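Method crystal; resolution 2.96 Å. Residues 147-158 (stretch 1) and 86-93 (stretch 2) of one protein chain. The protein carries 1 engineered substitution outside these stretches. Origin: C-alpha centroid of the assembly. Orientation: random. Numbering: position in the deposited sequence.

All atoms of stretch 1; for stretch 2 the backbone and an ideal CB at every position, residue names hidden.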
# COMPACT_ATOMS: atom_id res chain seq x y z
N ASN A 147 6.17 11.50 17.11
CA ASN A 147 7.10 10.88 16.13
C ASN A 147 6.64 9.45 15.83
O ASN A 147 6.61 9.07 14.65
CB ASN A 147 8.54 10.92 16.65
CG ASN A 147 9.53 11.42 15.62
OD1 ASN A 147 9.26 11.40 14.43
ND2 ASN A 147 10.67 11.91 16.09
N ILE A 148 6.31 8.67 16.86
CA ILE A 148 5.82 7.27 16.72
C ILE A 148 4.50 7.27 15.95
O ILE A 148 4.41 6.54 14.95
CB ILE A 148 5.70 6.57 18.09
CG1 ILE A 148 7.08 6.12 18.58
CG2 ILE A 148 4.71 5.42 18.03
CD1 ILE A 148 7.10 5.57 19.98
N ILE A 149 3.51 8.05 16.41
CA ILE A 149 2.11 7.95 15.91
C ILE A 149 1.99 8.53 14.49
O ILE A 149 0.93 8.34 13.87
CB ILE A 149 1.10 8.61 16.88
CG1 ILE A 149 1.25 10.13 16.94
CG2 ILE A 149 1.18 7.97 18.26
CD1 ILE A 149 -0.06 10.86 17.11
N SER A 150 3.04 9.21 13.98
CA SER A 150 3.07 9.81 12.62
C SER A 150 3.09 8.72 11.54
O SER A 150 2.71 9.03 10.40
CB SER A 150 4.24 10.73 12.47
OG SER A 150 5.43 9.99 12.26
N VAL A 151 3.52 7.50 11.88
CA VAL A 151 3.58 6.33 10.94
C VAL A 151 2.19 6.09 10.33
O VAL A 151 2.11 5.34 9.33
CB VAL A 151 4.09 5.05 11.64
CG1 VAL A 151 5.52 5.22 12.14
CG2 VAL A 151 3.17 4.58 12.75
N LYS A 152 1.14 6.67 10.91
CA LYS A 152 -0.24 6.63 10.35
C LYS A 152 -0.27 7.35 8.99
O LYS A 152 -1.17 7.04 8.19
CB LYS A 152 -1.23 7.20 11.37
CG LYS A 152 -2.68 7.33 10.89
CD LYS A 152 -3.32 6.06 10.37
CE LYS A 152 -4.58 6.34 9.58
NZ LYS A 152 -5.12 5.11 8.95
N ASP A 153 0.68 8.25 8.73
CA ASP A 153 0.76 9.08 7.49
C ASP A 153 1.77 8.48 6.50
O ASP A 153 1.89 9.05 5.40
CB ASP A 153 1.12 10.53 7.82
CG ASP A 153 0.12 11.23 8.71
OD1 ASP A 153 -1.09 10.92 8.60
OD2 ASP A 153 0.56 12.08 9.53
N MET A 154 2.44 7.38 6.84
CA MET A 154 3.35 6.63 5.93
C MET A 154 2.52 5.81 4.93
O MET A 154 1.72 4.97 5.38
CB MET A 154 4.24 5.67 6.71
CG MET A 154 5.54 6.27 7.18
SD MET A 154 6.70 4.99 7.72
CE MET A 154 7.58 5.88 9.00
N GLU A 155 2.74 6.03 3.63
CA GLU A 155 1.98 5.34 2.54
C GLU A 155 2.85 4.25 1.90
O GLU A 155 2.28 3.41 1.16
CB GLU A 155 1.42 6.34 1.52
CG GLU A 155 2.22 7.63 1.37
CD GLU A 155 1.55 8.69 0.49
OE1 GLU A 155 0.42 8.45 0.02
OE2 GLU A 155 2.16 9.77 0.30
N TYR A 156 4.15 4.25 2.17
CA TYR A 156 5.12 3.21 1.73
C TYR A 156 6.28 3.12 2.72
O TYR A 156 6.41 3.99 3.60
CB TYR A 156 5.62 3.50 0.32
CG TYR A 156 6.62 4.63 0.16
CD1 TYR A 156 6.21 5.93 -0.07
CD2 TYR A 156 7.98 4.38 0.15
CE1 TYR A 156 7.12 6.96 -0.25
CE2 TYR A 156 8.91 5.39 -0.02
CZ TYR A 156 8.48 6.69 -0.22
OH TYR A 156 9.39 7.69 -0.40
N TRP A 157 7.12 2.10 2.57
CA TRP A 157 8.25 1.82 3.49
C TRP A 157 9.41 1.16 2.73
O TRP A 157 9.22 0.80 1.56
CB TRP A 157 7.73 0.93 4.61
CG TRP A 157 7.11 -0.33 4.09
CD1 TRP A 157 7.76 -1.46 3.72
CD2 TRP A 157 5.71 -0.56 3.85
NE1 TRP A 157 6.86 -2.39 3.27
CE2 TRP A 157 5.60 -1.87 3.35
CE3 TRP A 157 4.55 0.19 4.03
CZ2 TRP A 157 4.37 -2.44 3.02
CZ3 TRP A 157 3.33 -0.37 3.70
CH2 TRP A 157 3.25 -1.67 3.21
N ARG A 158 10.55 1.01 3.41
CA ARG A 158 11.78 0.35 2.90
C ARG A 158 12.67 -0.05 4.08
O ARG A 158 12.56 0.60 5.14
CB ARG A 158 12.52 1.27 1.92
CG ARG A 158 12.59 2.74 2.32
CD ARG A 158 13.18 3.56 1.19
NE ARG A 158 13.29 4.99 1.47
CZ ARG A 158 14.41 5.63 1.80
NH1 ARG A 158 15.56 4.97 1.92
NH2 ARG A 158 14.39 6.93 2.01
N UNK A 86 -1.85 -1.84 16.14
CA UNK A 86 -1.01 -1.02 15.23
C UNK A 86 -1.55 0.41 15.16
O UNK A 86 -2.78 0.58 15.21
CB UNK A 86 -0.97 -1.63 13.83
N UNK A 87 -0.66 1.40 15.01
CA UNK A 87 -1.02 2.80 14.68
C UNK A 87 -1.34 2.89 13.19
O UNK A 87 -2.18 3.74 12.80
CB UNK A 87 0.11 3.77 15.04
N UNK A 88 -0.66 2.06 12.39
CA UNK A 88 -0.84 1.96 10.93
C UNK A 88 -1.04 0.49 10.56
O UNK A 88 -0.09 -0.28 10.59
CB UNK A 88 0.36 2.55 10.18
N UNK A 89 -2.27 0.06 10.23
CA UNK A 89 -2.52 -1.32 9.81
C UNK A 89 -2.14 -1.62 8.35
O UNK A 89 -1.90 -2.78 8.05
CB UNK A 89 -4.00 -1.64 10.02
N UNK A 90 -2.13 -0.60 7.49
CA UNK A 90 -1.72 -0.71 6.06
C UNK A 90 -0.19 -0.79 6.02
O UNK A 90 0.45 0.22 5.65
CB UNK A 90 -2.22 0.47 5.23
N UNK A 91 0.36 -1.96 6.38
CA UNK A 91 1.78 -2.17 6.76
C UNK A 91 2.26 -3.54 6.25
O UNK A 91 1.46 -4.35 5.81
CB UNK A 91 1.96 -2.08 8.28
N UNK A 92 3.59 -3.83 6.32
CA UNK A 92 4.13 -5.12 5.87
C UNK A 92 3.43 -6.40 6.34
O UNK A 92 3.47 -7.37 5.61
CB UNK A 92 5.59 -5.20 6.32
N UNK A 93 2.85 -6.40 7.54
CA UNK A 93 2.16 -7.59 8.11
C UNK A 93 0.90 -7.86 7.28
O UNK A 93 0.76 -8.99 6.78
CB UNK A 93 1.80 -7.38 9.58

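Position 86 has a CA-to-CB bond that runs sideways, and no atom of stretch 1 lies within 5.5 Å of the ideal CB. The residue is Tyr86, whose ring leads away.

Position 87 points toward stretch 1. Its ideal CB is 3.9 Å from Val151 CG2, and the methyl groups of Ile148 and Ile149 lie beyond. The surface is apolar, so leucine, isoleucine, methionine or an aromatic residue would suit. The residue is Phe87, chi1 m. Its CE1 is 3.5 Å from Ile149 CG2, and its CE2 is 3.8 Å from Ile148 CG2. The ring thus reaches both isoleucines, while its CB packs on Val151 CG2 at 3.9 Å.

Position 88 also points toward stretch 1, but the surroundings are polar. The ideal CB is 3.4 Å from Val151 O, and the carbonyl oxygens of Lys152 and Met154 lie further along. A side chain that donates hydrogen bonds is favoured: glutamine, asparagine, lysine or arginine. The residue is Gln88, chi1 t and chi2 p. Its NE2 gives a weak hydrogen bond to Val151 O at 3.4 Å. The same NE2 is 2.9 Å from Lys152 O, but the angle is too poor for a hydrogen bond. OE1, the other atom of the same amide, accepts from the backbone N of position 90 at 3.0 Å, which ties the side chain to its own loop.

Position 89 points sideways, with nothing of stretch 1 near the ideal CB. The residue is Pro89, which adds little to this contact.

Position 90 also has an empty CB environment. Glu155 O lies well beyond it, so a long donor such as arginine or lysine could make use of that carbonyl. The residue is Arg90, with chi1 to chi3 all t. This extended chain brings NH1 to 2.9 Å from Glu155 O in a hydrogen bond, with the oxygen at the guanidinium edge.

Position 91 points away from stretch 1 and precedes a helix. Asparagine, aspartate, serine or threonine would suit as a cap. The residue is Asn91. Its OD1 accepts a weak capping bond from the backbone N of position 93 at 2.9 Å, and its ND2 donates to Gln88 O at 2.6 Å.

Position 92 has its ideal CB 4.3 Å from Trp157 NE1. Its phi of -47° suits proline, though other small apolar residues could sit here. The residue is Pro92. Its CG lies over the Trp157 five-membered ring, 3.7 Å from the centroid, a CH-pi contact.

Position 93 is out of reach, so stretch 1 leaves the choice free. The residue is Met93.

Stretch 2, residues 86-93: YFQPRNPM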
# COMPACT_ATOMS: atom_id res chain seq x y z
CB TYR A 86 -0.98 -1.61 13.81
CG TYR A 86 -0.33 -2.96 13.66
CD1 TYR A 86 1.05 -3.10 13.75
CD2 TYR A 86 -1.08 -4.09 13.40
CE1 TYR A 86 1.66 -4.33 13.59
CE2 TYR A 86 -0.48 -5.33 13.24
CZ TYR A 86 0.90 -5.45 13.33
OH TYR A 86 1.48 -6.68 13.18
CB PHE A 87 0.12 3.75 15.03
CG PHE A 87 0.41 3.84 16.50
CD1 PHE A 87 -0.37 4.64 17.32
CD2 PHE A 87 1.44 3.12 17.06
CE1 PHE A 87 -0.12 4.71 18.68
CE2 PHE A 87 1.69 3.19 18.43
CZ PHE A 87 0.92 3.99 19.23
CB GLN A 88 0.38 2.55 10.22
CG GLN A 88 0.38 2.31 8.72
CD GLN A 88 -0.82 2.97 8.07
OE1 GLN A 88 -1.88 2.35 7.91
NE2 GLN A 88 -0.65 4.23 7.73
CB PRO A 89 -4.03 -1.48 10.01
CG PRO A 89 -4.58 -0.09 9.77
CD PRO A 89 -3.51 0.86 10.28
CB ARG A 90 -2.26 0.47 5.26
CG ARG A 90 -2.13 0.33 3.75
CD ARG A 90 -2.71 1.55 3.06
NE ARG A 90 -2.53 1.53 1.61
CZ ARG A 90 -1.38 1.81 0.98
NH1 ARG A 90 -0.29 2.12 1.67
NH2 ARG A 90 -1.33 1.78 -0.34
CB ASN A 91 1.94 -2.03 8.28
CG ASN A 91 1.23 -3.12 9.05
OD1 ASN A 91 1.31 -4.30 8.71
ND2 ASN A 91 0.54 -2.74 10.12
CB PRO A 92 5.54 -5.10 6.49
CG PRO A 92 5.93 -3.66 6.44
CD PRO A 92 4.65 -2.92 6.76
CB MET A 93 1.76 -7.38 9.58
CG MET A 93 1.13 -8.62 10.21
SD MET A 93 2.19 -10.08 10.01
CE MET A 93 3.10 -10.03 11.55
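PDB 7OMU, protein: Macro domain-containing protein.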